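PDB 3Q1X: serine acetyltransferase from Entamoeba histolytica, which probably transfers an acetyl group from acetyl-CoA to L-serine in cysteine biosynthesis, and is seen here with L-serine bound. Local coordinates for residues A[102-106]-A[133-137]; A[151-155]-A[166-170]; A[172-178]-A[192-198]; A[242-248]-A[258-264]. All coordinates share one frame; numbering follows the deposited sequence.

Interaction 1 of 4, residues A[102-106]-A[133-137]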
loop_
_atom_site.group_PDB
_atom_site.type_symbol
_atom_site.label_atom_id
_atom_site.label_comp_id
_atom_site.label_asym_id
_atom_site.label_seq_id
_atom_site.Cartn_x
_atom_site.Cartn_y
_atom_site.Cartn_z
ATOM N N THR A 102 -14.493 14.869 17.198
ATOM C CA THR A 102 -13.378 15.255 16.343
ATOM C C THR A 102 -13.491 14.602 14.966
ATOM O O THR A 102 -13.205 15.240 13.947
ATOM C CB THR A 102 -12.024 14.888 16.968
ATOM O OG1 THR A 102 -11.923 15.490 18.257
ATOM C CG2 THR A 102 -10.883 15.385 16.095
ATOM N N LEU A 103 -13.899 13.334 14.940
ATOM C CA LEU A 103 -14.021 12.606 13.672
ATOM C C LEU A 103 -15.077 13.246 12.770
ATOM O O LEU A 103 -14.933 13.248 11.545
ATOM C CB LEU A 103 -14.326 11.125 13.910
ATOM C CG LEU A 103 -13.138 10.258 14.345
ATOM C CD1 LEU A 103 -13.625 8.858 14.673
ATOM C CD2 LEU A 103 -12.043 10.197 13.278
ATOM N N LYS A 104 -16.124 13.806 13.376
ATOM C CA LYS A 104 -17.116 14.552 12.603
ATOM C C LYS A 104 -16.467 15.740 11.897
ATOM O O LYS A 104 -16.737 15.975 10.714
ATOM C CB LYS A 104 -18.282 15.010 13.487
ATOM C CG LYS A 104 -19.260 13.893 13.803
ATOM C CD LYS A 104 -20.357 14.376 14.740
ATOM C CE LYS A 104 -21.400 15.197 14.000
ATOM N NZ LYS A 104 -22.362 15.855 14.942
ATOM N N THR A 105 -15.623 16.480 12.618
ATOM C CA THR A 105 -14.921 17.633 12.025
ATOM C C THR A 105 -13.960 17.205 10.909
ATOM O O THR A 105 -13.851 17.887 9.881
ATOM C CB THR A 105 -14.154 18.496 13.067
ATOM O OG1 THR A 105 -12.985 17.804 13.530
ATOM C CG2 THR A 105 -15.043 18.888 14.256
ATOM N N ASP A 106 -13.268 16.082 11.100
ATOM C CA ASP A 106 -12.419 15.521 10.040
ATOM C C ASP A 106 -13.219 15.235 8.760
ATOM O O ASP A 106 -12.739 15.465 7.641
ATOM C CB ASP A 106 -11.717 14.244 10.519
ATOM C CG ASP A 106 -10.881 14.467 11.772
ATOM O OD1 ASP A 106 -10.268 15.549 11.925
ATOM O OD2 ASP A 106 -10.834 13.557 12.618
ATOM N N VAL A 133 -7.383 7.940 10.053
ATOM C CA VAL A 133 -7.579 8.867 11.167
ATOM C C VAL A 133 -8.457 8.289 12.276
ATOM O O VAL A 133 -8.194 8.556 13.443
ATOM C CB VAL A 133 -8.050 10.292 10.713
ATOM C CG1 VAL A 133 -6.991 10.952 9.841
ATOM C CG2 VAL A 133 -9.375 10.255 10.023
ATOM N N ILE A 134 -9.465 7.488 11.905
ATOM C CA ILE A 134 -10.303 6.757 12.864
ATOM C C ILE A 134 -9.456 5.920 13.814
ATOM O O ILE A 134 -9.625 5.972 15.030
ATOM C CB ILE A 134 -11.305 5.811 12.158
ATOM C CG1 ILE A 134 -12.410 6.584 11.440
ATOM C CG2 ILE A 134 -11.927 4.842 13.144
ATOM C CD1 ILE A 134 -13.355 5.687 10.622
ATOM N N VAL A 135 -8.555 5.134 13.235
ATOM C CA VAL A 135 -7.709 4.257 14.018
ATOM C C VAL A 135 -6.639 5.087 14.732
ATOM O O VAL A 135 -6.396 4.883 15.915
ATOM C CB VAL A 135 -7.128 3.123 13.156
ATOM C CG1 VAL A 135 -6.218 2.243 13.972
ATOM C CG2 VAL A 135 -8.262 2.294 12.515
ATOM N N TYR A 136 -6.041 6.057 14.036
ATOM C CA TYR A 136 -5.051 6.930 14.670
ATOM C C TYR A 136 -5.549 7.584 15.972
ATOM O O TYR A 136 -4.808 7.665 16.961
ATOM C CB TYR A 136 -4.546 8.038 13.730
ATOM C CG TYR A 136 -4.033 9.223 14.528
ATOM C CD1 TYR A 136 -2.770 9.192 15.132
ATOM C CD2 TYR A 136 -4.849 10.336 14.758
ATOM C CE1 TYR A 136 -2.325 10.266 15.923
ATOM C CE2 TYR A 136 -4.414 11.404 15.547
ATOM C CZ TYR A 136 -3.157 11.360 16.123
ATOM O OH TYR A 136 -2.736 12.417 16.904
ATOM N N ARG A 137 -6.791 8.056 15.970
ATOM C CA ARG A 137 -7.266 8.817 17.117
ATOM C C ARG A 137 -7.366 7.935 18.359
ATOM O O ARG A 137 -7.153 8.400 19.491
ATOM C CB ARG A 137 -8.566 9.559 16.787
ATOM C CG ARG A 137 -8.317 10.683 15.768
ATOM C CD ARG A 137 -9.305 11.837 15.885
ATOM N NE ARG A 137 -9.118 12.816 14.810
ATOM C CZ ARG A 137 -8.189 13.771 14.819
ATOM N NH1 ARG A 137 -7.359 13.897 15.858
ATOM N NH2 ARG A 137 -8.100 14.608 13.798
#
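This is a buried helix-helix contact, led by the D106-R137 salt bridge, in the helical part of the subunit that packs against the left-handed beta helix. It joins helix 82-113 to helix 128-144. The two short segments run nearly antiparallel, at 152°, with their axes 10.9 Å apart. L103 fills the apolar half. Its CD2 lies 3.9 Å from I134 CA, and the L103 and I134 side chains cross at about a right angle. L103 CD2 also reaches V133 CG2. The polar half belongs to D106 and R137, which approach from opposite directions. T102 CG2 sits over the centre of one guanidinium face, 3.4 Å from R137 CZ. The T102 methyl is anti to the backbone N (chi1 of OG1 -56°), and this sets it over that face, while OG1 turns to S98 O. R137 also donates to the backbone oxygens of I172 and K173, and D106 OD1 accepts from F176 N. The ion pair is thus tied to a turn of the beta helix. R137 binds side-on, with carboxylate and guanidinium planes nearly coplanar. R137 NH2 meets D106 OD1 at 3.0 Å, and R137 NE meets the syn lone pair of D106 OD2 at 2.9 Å.

Interaction 2 of 4, residues A[151-155]-A[166-170]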
loop_
_atom_site.group_PDB
_atom_site.type_symbol
_atom_site.label_atom_id
_atom_site.label_comp_id
_atom_site.label_asym_id
_atom_site.label_seq_id
_atom_site.Cartn_x
_atom_site.Cartn_y
_atom_site.Cartn_z
ATOM N N CYS A 151 0.058 0.046 20.204
ATOM C CA CYS A 151 -0.397 1.237 19.452
ATOM C C CYS A 151 0.360 1.393 18.128
ATOM O O CYS A 151 -0.219 1.824 17.133
ATOM C CB CYS A 151 -0.333 2.528 20.296
ATOM S SG CYS A 151 1.337 3.062 20.831
ATOM N N ARG A 152 1.637 1.007 18.109
ATOM C CA ARG A 152 2.375 0.964 16.851
ATOM C C ARG A 152 1.885 -0.154 15.924
ATOM O O ARG A 152 1.753 0.064 14.717
ATOM C CB ARG A 152 3.885 0.854 17.081
ATOM C CG ARG A 152 4.682 0.731 15.780
ATOM C CD ARG A 152 4.632 1.997 14.910
ATOM N NE ARG A 152 5.449 1.859 13.698
ATOM C CZ ARG A 152 6.757 2.110 13.621
ATOM N NH1 ARG A 152 7.440 2.532 14.683
ATOM N NH2 ARG A 152 7.390 1.936 12.471
ATOM N N GLU A 153 1.601 -1.336 16.485
ATOM C CA GLU A 153 1.098 -2.470 15.701
ATOM C C GLU A 153 -0.229 -2.127 15.029
ATOM O O GLU A 153 -0.443 -2.420 13.854
ATOM C CB GLU A 153 0.916 -3.710 16.581
ATOM C CG GLU A 153 0.535 -4.968 15.808
ATOM C CD GLU A 153 0.721 -6.229 16.633
ATOM O OE1 GLU A 153 0.221 -6.282 17.778
ATOM O OE2 GLU A 153 1.374 -7.162 16.138
ATOM N N MET A 154 -1.109 -1.494 15.798
ATOM C CA MET A 154 -2.393 -1.032 15.280
ATOM C C MET A 154 -2.203 -0.109 14.079
ATOM O O MET A 154 -2.853 -0.277 13.043
ATOM C CB MET A 154 -3.160 -0.304 16.381
ATOM C CG MET A 154 -4.625 -0.067 16.065
ATOM S SD MET A 154 -5.454 1.000 17.270
ATOM C CE MET A 154 -4.656 0.472 18.755
ATOM N N MET A 155 -1.292 0.854 14.205
ATOM C CA MET A 155 -1.037 1.775 13.094
ATOM C C MET A 155 -0.325 1.122 11.900
ATOM O O MET A 155 -0.464 1.585 10.759
ATOM C CB MET A 155 -0.270 3.010 13.564
ATOM C CG MET A 155 -1.038 3.894 14.522
ATOM S SD MET A 155 -2.729 4.220 14.039
ATOM C CE MET A 155 -2.484 5.242 12.582
ATOM N N ILE A 166 1.274 6.865 10.056
ATOM C CA ILE A 166 1.132 7.855 11.113
ATOM C C ILE A 166 1.554 7.204 12.410
ATOM O O ILE A 166 0.909 6.250 12.864
ATOM C CB ILE A 166 -0.336 8.354 11.260
ATOM C CG1 ILE A 166 -0.847 8.972 9.959
ATOM C CG2 ILE A 166 -0.439 9.361 12.414
ATOM C CD1 ILE A 166 -2.294 9.460 10.034
ATOM N N HIS A 167 2.641 7.684 13.001
ATOM C CA HIS A 167 3.071 7.145 14.286
ATOM C C HIS A 167 2.037 7.474 15.364
ATOM O O HIS A 167 1.549 8.607 15.407
ATOM C CB HIS A 167 4.439 7.682 14.703
ATOM C CG HIS A 167 5.008 6.967 15.883
ATOM N ND1 HIS A 167 5.970 5.986 15.771
ATOM C CD2 HIS A 167 4.698 7.041 17.199
ATOM C CE1 HIS A 167 6.256 5.516 16.972
ATOM N NE2 HIS A 167 5.501 6.141 17.855
ATOM N N PRO A 168 1.678 6.485 16.217
ATOM C CA PRO A 168 0.668 6.758 17.244
ATOM C C PRO A 168 0.992 7.927 18.173
ATOM O O PRO A 168 0.083 8.463 18.804
ATOM C CB PRO A 168 0.596 5.437 18.033
ATOM C CG PRO A 168 1.869 4.703 17.693
ATOM C CD PRO A 168 2.094 5.069 16.252
ATOM N N GLY A 169 2.271 8.310 18.241
ATOM C CA GLY A 169 2.731 9.459 19.045
ATOM C C GLY A 169 2.389 10.834 18.488
ATOM O O GLY A 169 2.342 11.811 19.234
ATOM N N ALA A 170 2.145 10.917 17.182
ATOM C CA ALA A 170 1.793 12.191 16.554
ATOM C C ALA A 170 0.573 12.796 17.235
ATOM O O ALA A 170 -0.338 12.079 17.649
ATOM C CB ALA A 170 1.540 12.005 15.065
HETATM O O HOH W 1 -0.308 4.279 9.930
#
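C151 meets P168 at the start of this buried contact between helix 150-162 and the turn that follows strand 165-166. The C151 thiol lies against the proline ring, with SG 3.6 Å from P168 CG. Its chi1 of 64° swings SG towards P168. R152 comes next. Its backbone N is 3.7 Å from P168 CG, and its side chain bends at chi2 to pass the H167 ring. The guanidinium and imidazole planes are 60° apart, with R152 NH1 3.9 Å from H167 ND1. The charge of R152 is paired with E156 of the same helix. L122 of the second subunit packs on R152 as well. M155 closes the segment. Its chain folds at chi2 and chi3, so that CG and CE both come close to I166 O. M155 CE is 4.0 Å from I166 CB, and M155 CG is 3.8 Å from P168 CD. A water lies between the backbones, 2.8 Å from M155 O, and accepts from I166 N. H167 and P168 open a type I turn closed by A170 N on H167 O. Largely apolar packing thus sets helix 150-162, the last helix before the left-handed beta helix, against the turn of its first coil.

Interaction 3 of 4, residues A[172-178]-A[192-198]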
loop_
_atom_site.group_PDB
_atom_site.type_symbol
_atom_site.label_atom_id
_atom_site.label_comp_id
_atom_site.label_asym_id
_atom_site.label_seq_id
_atom_site.Cartn_x
_atom_site.Cartn_y
_atom_site.Cartn_z
ATOM N N ILE A 172 -2.501 15.338 16.563
ATOM C CA ILE A 172 -3.215 15.950 15.443
ATOM C C ILE A 172 -4.568 16.512 15.878
ATOM O O ILE A 172 -5.418 15.786 16.409
ATOM C CB ILE A 172 -3.403 14.959 14.249
ATOM C CG1 ILE A 172 -2.092 14.232 13.913
ATOM C CG2 ILE A 172 -3.936 15.687 13.024
ATOM C CD1 ILE A 172 -2.234 13.127 12.872
ATOM N N LYS A 173 -4.766 17.808 15.647
ATOM C CA LYS A 173 -6.031 18.455 15.966
ATOM C C LYS A 173 -7.115 18.114 14.938
ATOM O O LYS A 173 -6.872 17.324 14.024
ATOM C CB LYS A 173 -5.844 19.968 16.119
ATOM C CG LYS A 173 -4.957 20.330 17.317
ATOM C CD LYS A 173 -5.078 21.796 17.693
ATOM C CE LYS A 173 -4.316 22.091 18.979
ATOM N NZ LYS A 173 -3.539 23.370 18.888
ATOM N N GLY A 174 -8.304 18.695 15.109
ATOM C CA GLY A 174 -9.466 18.371 14.282
ATOM C C GLY A 174 -9.493 19.001 12.904
ATOM O O GLY A 174 -8.559 19.692 12.505
ATOM N N HIS A 175 -10.594 18.777 12.192
ATOM C CA HIS A 175 -10.743 19.181 10.795
ATOM C C HIS A 175 -9.531 18.756 9.964
ATOM O O HIS A 175 -9.008 19.532 9.161
ATOM C CB HIS A 175 -10.983 20.699 10.677
ATOM C CG HIS A 175 -12.232 21.172 11.352
ATOM N ND1 HIS A 175 -13.436 21.294 10.694
ATOM C CD2 HIS A 175 -12.460 21.562 12.628
ATOM C CE1 HIS A 175 -14.353 21.740 11.534
ATOM N NE2 HIS A 175 -13.788 21.906 12.715
ATOM N N PHE A 176 -9.098 17.520 10.177
ATOM C CA PHE A 176 -7.904 16.990 9.556
ATOM C C PHE A 176 -8.278 16.186 8.317
ATOM O O PHE A 176 -9.224 15.392 8.339
ATOM C CB PHE A 176 -7.131 16.127 10.562
ATOM C CG PHE A 176 -5.835 15.579 10.034
ATOM C CD1 PHE A 176 -4.836 16.424 9.565
ATOM C CD2 PHE A 176 -5.617 14.214 10.009
ATOM C CE1 PHE A 176 -3.632 15.907 9.069
ATOM C CE2 PHE A 176 -4.410 13.681 9.522
ATOM C CZ PHE A 176 -3.417 14.534 9.050
ATOM N N PHE A 177 -7.538 16.398 7.235
ATOM C CA PHE A 177 -7.797 15.687 5.979
ATOM C C PHE A 177 -6.527 15.292 5.243
ATOM O O PHE A 177 -5.710 16.146 4.891
ATOM C CB PHE A 177 -8.700 16.526 5.071
ATOM C CG PHE A 177 -9.033 15.875 3.739
ATOM C CD1 PHE A 177 -9.437 14.537 3.657
ATOM C CD2 PHE A 177 -8.999 16.631 2.570
ATOM C CE1 PHE A 177 -9.761 13.958 2.422
ATOM C CE2 PHE A 177 -9.328 16.067 1.331
ATOM C CZ PHE A 177 -9.706 14.727 1.257
ATOM N N ILE A 178 -6.371 13.988 5.017
ATOM C CA ILE A 178 -5.367 13.460 4.108
ATOM C C ILE A 178 -6.091 13.004 2.833
ATOM O O ILE A 178 -6.890 12.077 2.871
ATOM C CB ILE A 178 -4.576 12.268 4.715
ATOM C CG1 ILE A 178 -3.790 12.702 5.957
ATOM C CG2 ILE A 178 -3.645 11.667 3.674
ATOM C CD1 ILE A 178 -3.446 11.569 6.900
ATOM N N ILE A 192 0.422 18.666 14.834
ATOM C CA ILE A 192 -0.326 19.236 13.720
ATOM C C ILE A 192 -1.574 19.944 14.238
ATOM O O ILE A 192 -2.358 19.364 14.983
ATOM C CB ILE A 192 -0.745 18.143 12.697
ATOM C CG1 ILE A 192 0.488 17.458 12.106
ATOM C CG2 ILE A 192 -1.629 18.729 11.604
ATOM C CD1 ILE A 192 0.161 16.202 11.292
ATOM N N GLY A 193 -1.766 21.188 13.825
ATOM C CA GLY A 193 -2.904 21.970 14.279
ATOM C C GLY A 193 -4.200 21.633 13.562
ATOM O O GLY A 193 -4.311 20.595 12.892
ATOM N N GLU A 194 -5.179 22.521 13.711
ATOM C CA GLU A 194 -6.503 22.375 13.120
ATOM C C GLU A 194 -6.451 22.653 11.622
ATOM O O GLU A 194 -5.593 23.407 11.158
ATOM C CB GLU A 194 -7.467 23.373 13.790
ATOM C CG GLU A 194 -8.949 23.043 13.686
ATOM C CD GLU A 194 -9.418 22.034 14.724
ATOM O OE1 GLU A 194 -10.552 21.529 14.583
ATOM O OE2 GLU A 194 -8.660 21.740 15.677
ATOM N N TRP A 195 -7.377 22.057 10.869
ATOM C CA TRP A 195 -7.521 22.341 9.442
ATOM C C TRP A 195 -6.244 22.113 8.639
ATOM O O TRP A 195 -5.826 22.963 7.851
ATOM C CB TRP A 195 -8.066 23.763 9.221
ATOM C CG TRP A 195 -9.538 23.841 9.329
ATOM C CD1 TRP A 195 -10.257 24.382 10.349
ATOM C CD2 TRP A 195 -10.486 23.374 8.366
ATOM N NE1 TRP A 195 -11.603 24.284 10.085
ATOM C CE2 TRP A 195 -11.771 23.667 8.871
ATOM C CE3 TRP A 195 -10.372 22.734 7.121
ATOM C CZ2 TRP A 195 -12.942 23.335 8.178
ATOM C CZ3 TRP A 195 -11.539 22.402 6.430
ATOM C CH2 TRP A 195 -12.805 22.707 6.963
ATOM N N CYS A 196 -5.619 20.961 8.851
ATOM C CA CYS A 196 -4.463 20.581 8.057
ATOM C C CYS A 196 -4.941 19.722 6.903
ATOM O O CYS A 196 -5.705 18.770 7.095
ATOM C CB CYS A 196 -3.424 19.840 8.894
ATOM S SG CYS A 196 -1.864 19.593 8.038
ATOM N N ARG A 197 -4.529 20.099 5.700
ATOM C CA ARG A 197 -4.851 19.355 4.494
ATOM C C ARG A 197 -3.563 18.802 3.906
ATOM O O ARG A 197 -2.665 19.562 3.549
ATOM C CB ARG A 197 -5.551 20.260 3.479
ATOM C CG ARG A 197 -6.111 19.540 2.270
ATOM C CD ARG A 197 -6.852 20.518 1.371
ATOM N NE ARG A 197 -7.997 21.123 2.051
ATOM C CZ ARG A 197 -8.694 22.160 1.597
ATOM N NH1 ARG A 197 -8.366 22.752 0.452
ATOM N NH2 ARG A 197 -9.718 22.615 2.302
ATOM N N ILE A 198 -3.477 17.480 3.810
ATOM C CA ILE A 198 -2.242 16.804 3.400
ATOM C C ILE A 198 -2.494 15.889 2.209
ATOM O O ILE A 198 -3.451 15.114 2.207
ATOM C CB ILE A 198 -1.624 15.985 4.578
ATOM C CG1 ILE A 198 -1.179 16.917 5.712
ATOM C CG2 ILE A 198 -0.471 15.091 4.108
ATOM C CD1 ILE A 198 -0.600 16.202 6.931
HETATM O O HOH W 2 -5.981 19.173 11.058
HETATM O O HOH W 3 -8.221 19.862 6.521
#
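Backbone hydrogen bonds tie 172-178 to 192-198 in parallel register. K173 N donates to I192 O at 2.9 Å, F177 N to C196 O, and I198 N to F177 O at 2.8 Å. At the turn W195 N reaches G174 O at 3.1 Å. E194 OE2 adds a weak bond from G174 N. Two waters bridge the turn. One donates to G174 O and G193 O and accepts from C196 N. The other donates to H175 O and, weakly, to C196 O.

Aromatic contact comes at the corner. The H175 ring makes an offset stack with the five-membered ring of W195, with centroids 4.2 Å apart and planes at 17°. H175 CB also sits over the face of that ring in a CH-pi contact. Y229 continues the stack beyond W195.

Apolar contacts line the inside. I172 and I192 lie side by side, pointing the same way, as do I178 and I198. F176, with CG anti to its backbone N (chi1 -177°), swings its ring edge to I198 CD1, 3.7 Å from F176 CE1. I172 CG2 sits over the centre of one face of that ring. R197 turns outward and donates through NH1 to H208 O of the third subunit.

Isoleucine stacks on isoleucine inside and ring on ring at the corner, as in the left-handed parallel beta helix of hexapeptide-repeat acyltransferases.

Interaction 4 of 4, residues A[242-248]-A[258-264]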
loop_
_atom_site.group_PDB
_atom_site.type_symbol
_atom_site.label_atom_id
_atom_site.label_comp_id
_atom_site.label_asym_id
_atom_site.label_seq_id
_atom_site.Cartn_x
_atom_site.Cartn_y
_atom_site.Cartn_z
ATOM N N ILE A 242 11.335 21.424 13.354
ATOM C CA ILE A 242 11.125 22.750 12.786
ATOM C C ILE A 242 9.677 23.175 12.995
ATOM O O ILE A 242 8.808 22.335 13.242
ATOM C CB ILE A 242 11.486 22.788 11.278
ATOM C CG1 ILE A 242 10.662 21.751 10.495
ATOM C CG2 ILE A 242 12.999 22.591 11.084
ATOM C CD1 ILE A 242 10.777 21.869 8.992
ATOM N N ILE A 243 9.421 24.476 12.894
ATOM C CA ILE A 243 8.075 25.004 13.087
ATOM C C ILE A 243 7.531 25.590 11.792
ATOM O O ILE A 243 8.151 26.464 11.176
ATOM C CB ILE A 243 8.015 26.050 14.241
ATOM C CG1 ILE A 243 8.315 25.371 15.582
ATOM C CG2 ILE A 243 6.648 26.726 14.295
ATOM C CD1 ILE A 243 8.667 26.318 16.705
ATOM N N VAL A 244 6.382 25.069 11.375
ATOM C CA VAL A 244 5.612 25.647 10.286
ATOM C C VAL A 244 4.445 26.431 10.896
ATOM O O VAL A 244 3.677 25.905 11.715
ATOM C CB VAL A 244 5.107 24.566 9.292
ATOM C CG1 VAL A 244 4.311 25.202 8.165
ATOM C CG2 VAL A 244 6.273 23.760 8.726
ATOM N N GLY A 245 4.332 27.698 10.513
ATOM C CA GLY A 245 3.307 28.579 11.062
ATOM C C GLY A 245 1.922 28.280 10.522
ATOM O O GLY A 245 1.742 27.346 9.734
ATOM N N SER A 246 0.944 29.078 10.942
ATOM C CA SER A 246 -0.429 28.926 10.476
ATOM C C SER A 246 -0.594 29.539 9.090
ATOM O O SER A 246 0.256 30.319 8.646
ATOM C CB SER A 246 -1.421 29.542 11.469
ATOM O OG SER A 246 -1.506 28.764 12.655
ATOM N N HIS A 247 -1.675 29.167 8.406
ATOM C CA HIS A 247 -2.002 29.705 7.080
ATOM C C HIS A 247 -0.798 29.642 6.124
ATOM O O HIS A 247 -0.452 30.623 5.461
ATOM C CB HIS A 247 -2.582 31.128 7.192
ATOM C CG HIS A 247 -3.847 31.206 7.993
ATOM N ND1 HIS A 247 -3.862 31.516 9.337
ATOM C CD2 HIS A 247 -5.139 31.016 7.638
ATOM C CE1 HIS A 247 -5.108 31.506 9.776
ATOM N NE2 HIS A 247 -5.903 31.205 8.764
ATOM N N VAL A 248 -0.161 28.473 6.082
ATOM C CA VAL A 248 0.970 28.218 5.201
ATOM C C VAL A 248 0.540 27.276 4.072
ATOM O O VAL A 248 -0.156 26.289 4.307
ATOM C CB VAL A 248 2.174 27.618 5.986
ATOM C CG1 VAL A 248 3.254 27.117 5.045
ATOM C CG2 VAL A 248 2.756 28.654 6.953
ATOM N N ARG A 258 13.802 24.013 7.360
ATOM C CA ARG A 258 13.872 25.094 8.335
ATOM C C ARG A 258 12.479 25.656 8.594
ATOM O O ARG A 258 11.541 25.386 7.836
ATOM C CB ARG A 258 14.831 26.191 7.829
ATOM C CG ARG A 258 15.251 27.273 8.852
ATOM C CD ARG A 258 15.933 26.692 10.097
ATOM N NE ARG A 258 15.046 26.663 11.264
ATOM C CZ ARG A 258 15.275 25.958 12.373
ATOM N NH1 ARG A 258 16.361 25.201 12.487
ATOM N NH2 ARG A 258 14.408 26.007 13.378
ATOM N N ASP A 259 12.354 26.432 9.670
ATOM C CA ASP A 259 11.115 27.130 10.007
ATOM C C ASP A 259 10.514 27.855 8.811
ATOM O O ASP A 259 11.233 28.429 7.984
ATOM C CB ASP A 259 11.350 28.133 11.145
ATOM C CG ASP A 259 11.587 27.461 12.492
ATOM O OD1 ASP A 259 11.627 26.212 12.567
ATOM O OD2 ASP A 259 11.736 28.194 13.493
ATOM N N VAL A 260 9.190 27.798 8.720
ATOM C CA VAL A 260 8.438 28.552 7.729
ATOM C C VAL A 260 7.407 29.378 8.483
ATOM O O VAL A 260 6.562 28.832 9.196
ATOM C CB VAL A 260 7.749 27.633 6.694
ATOM C CG1 VAL A 260 6.917 28.454 5.713
ATOM C CG2 VAL A 260 8.782 26.796 5.946
ATOM N N ASP A 261 7.494 30.698 8.334
ATOM C CA ASP A 261 6.636 31.611 9.079
ATOM C C ASP A 261 5.196 31.611 8.575
ATOM O O ASP A 261 4.928 31.257 7.425
ATOM C CB ASP A 261 7.220 33.029 9.073
ATOM C CG ASP A 261 8.556 33.116 9.797
ATOM O OD1 ASP A 261 8.878 32.211 10.604
ATOM O OD2 ASP A 261 9.286 34.102 9.561
ATOM N N SER A 262 4.282 32.008 9.460
ATOM C CA SER A 262 2.854 32.090 9.164
ATOM C C SER A 262 2.533 32.944 7.938
ATOM O O SER A 262 3.317 33.814 7.551
ATOM C CB SER A 262 2.098 32.632 10.381
ATOM O OG SER A 262 1.996 31.658 11.405
ATOM N N ASN A 263 1.373 32.673 7.338
ATOM C CA ASN A 263 0.838 33.432 6.198
ATOM C C ASN A 263 1.807 33.536 5.014
ATOM O O ASN A 263 2.216 34.631 4.609
ATOM C CB ASN A 263 0.312 34.808 6.639
ATOM C CG ASN A 263 -0.664 34.713 7.800
ATOM O OD1 ASN A 263 -1.870 34.562 7.605
ATOM N ND2 ASN A 263 -0.140 34.787 9.017
ATOM N N GLN A 264 2.153 32.372 4.469
ATOM C CA GLN A 264 3.151 32.247 3.413
ATOM C C GLN A 264 2.777 31.160 2.411
ATOM O O GLN A 264 2.097 30.191 2.760
ATOM C CB GLN A 264 4.513 31.889 4.017
ATOM C CG GLN A 264 5.323 33.063 4.535
ATOM C CD GLN A 264 6.797 32.727 4.672
ATOM O OE1 GLN A 264 7.379 32.859 5.748
ATOM N NE2 GLN A 264 7.407 32.279 3.576
#
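H247 and N263 lie side by side at a corner of the beta helix, pointing the same way. Their imidazole and amide planes are only 12° apart, and N263 OD1 is 3.5 Å from H247 CB. Both residues have positive phi and psi, so the chain turns the same way in each coil. On the side of the preceding coil, the H247 ring meets that of Y229, nearly parallel.

V248 and V260 cross obliquely, with CG1 of V248 4.0 Å from CG1 of V260. The other V248 methyl, CG2, faces D261 O at 3.4 Å. I242 lies over one face of the R258 guanidinium, which its CG2 approaches above the centre. R258 NH2 forms a salt bridge with D259 OD1, through a weak, bent hydrogen bond.

Two side chains take the place of backbone acceptors. I243 N donates to D259 OD1 at 2.8 Å in a nearly straight bond (171°) and approaches from above the carboxylate plane. S262 has OG beside its backbone N (chi1 -74°), and this lets OG accept from S246 N at 2.8 Å while touching G245 CA. The S246 hydroxyl has its own bond, to D228 N in the previous coil. Between these points the backbones pair directly: V260 N with I243 O, G245 N with V260 O at 2.8 Å, and N263 N with S246 O at 2.9 Å. Q264 N meets H247 O at a longer 3.3 Å.

Apolar side chains bury much of the surface, while backbone and side-chain oxygens supply the hydrogen bonds. The bonding between coils thus continues to near the end of the modelled chain.

The four contacts follow one another along the chain, from the helical part into the beta helix. Interactions 1 and 2 share neighbouring helices, 128-144 and 150-162, and their centres are 14 Å apart. Y136 links them through A170. Interaction 3 lies 10 Å from interaction 1, centre to centre, where R137 and D106 of interaction 1 bond to the backbone of I172 and F176. I166 of interaction 2 packs on I172 and I178 of interaction 3. These three form one connected block where the helices meet the first coils. Interaction 4 is separate, about 7 Å from interaction 3 at the nearest atoms. It repeats the same coil-on-coil stacking further along the same sheets, near the end of the modelled chain.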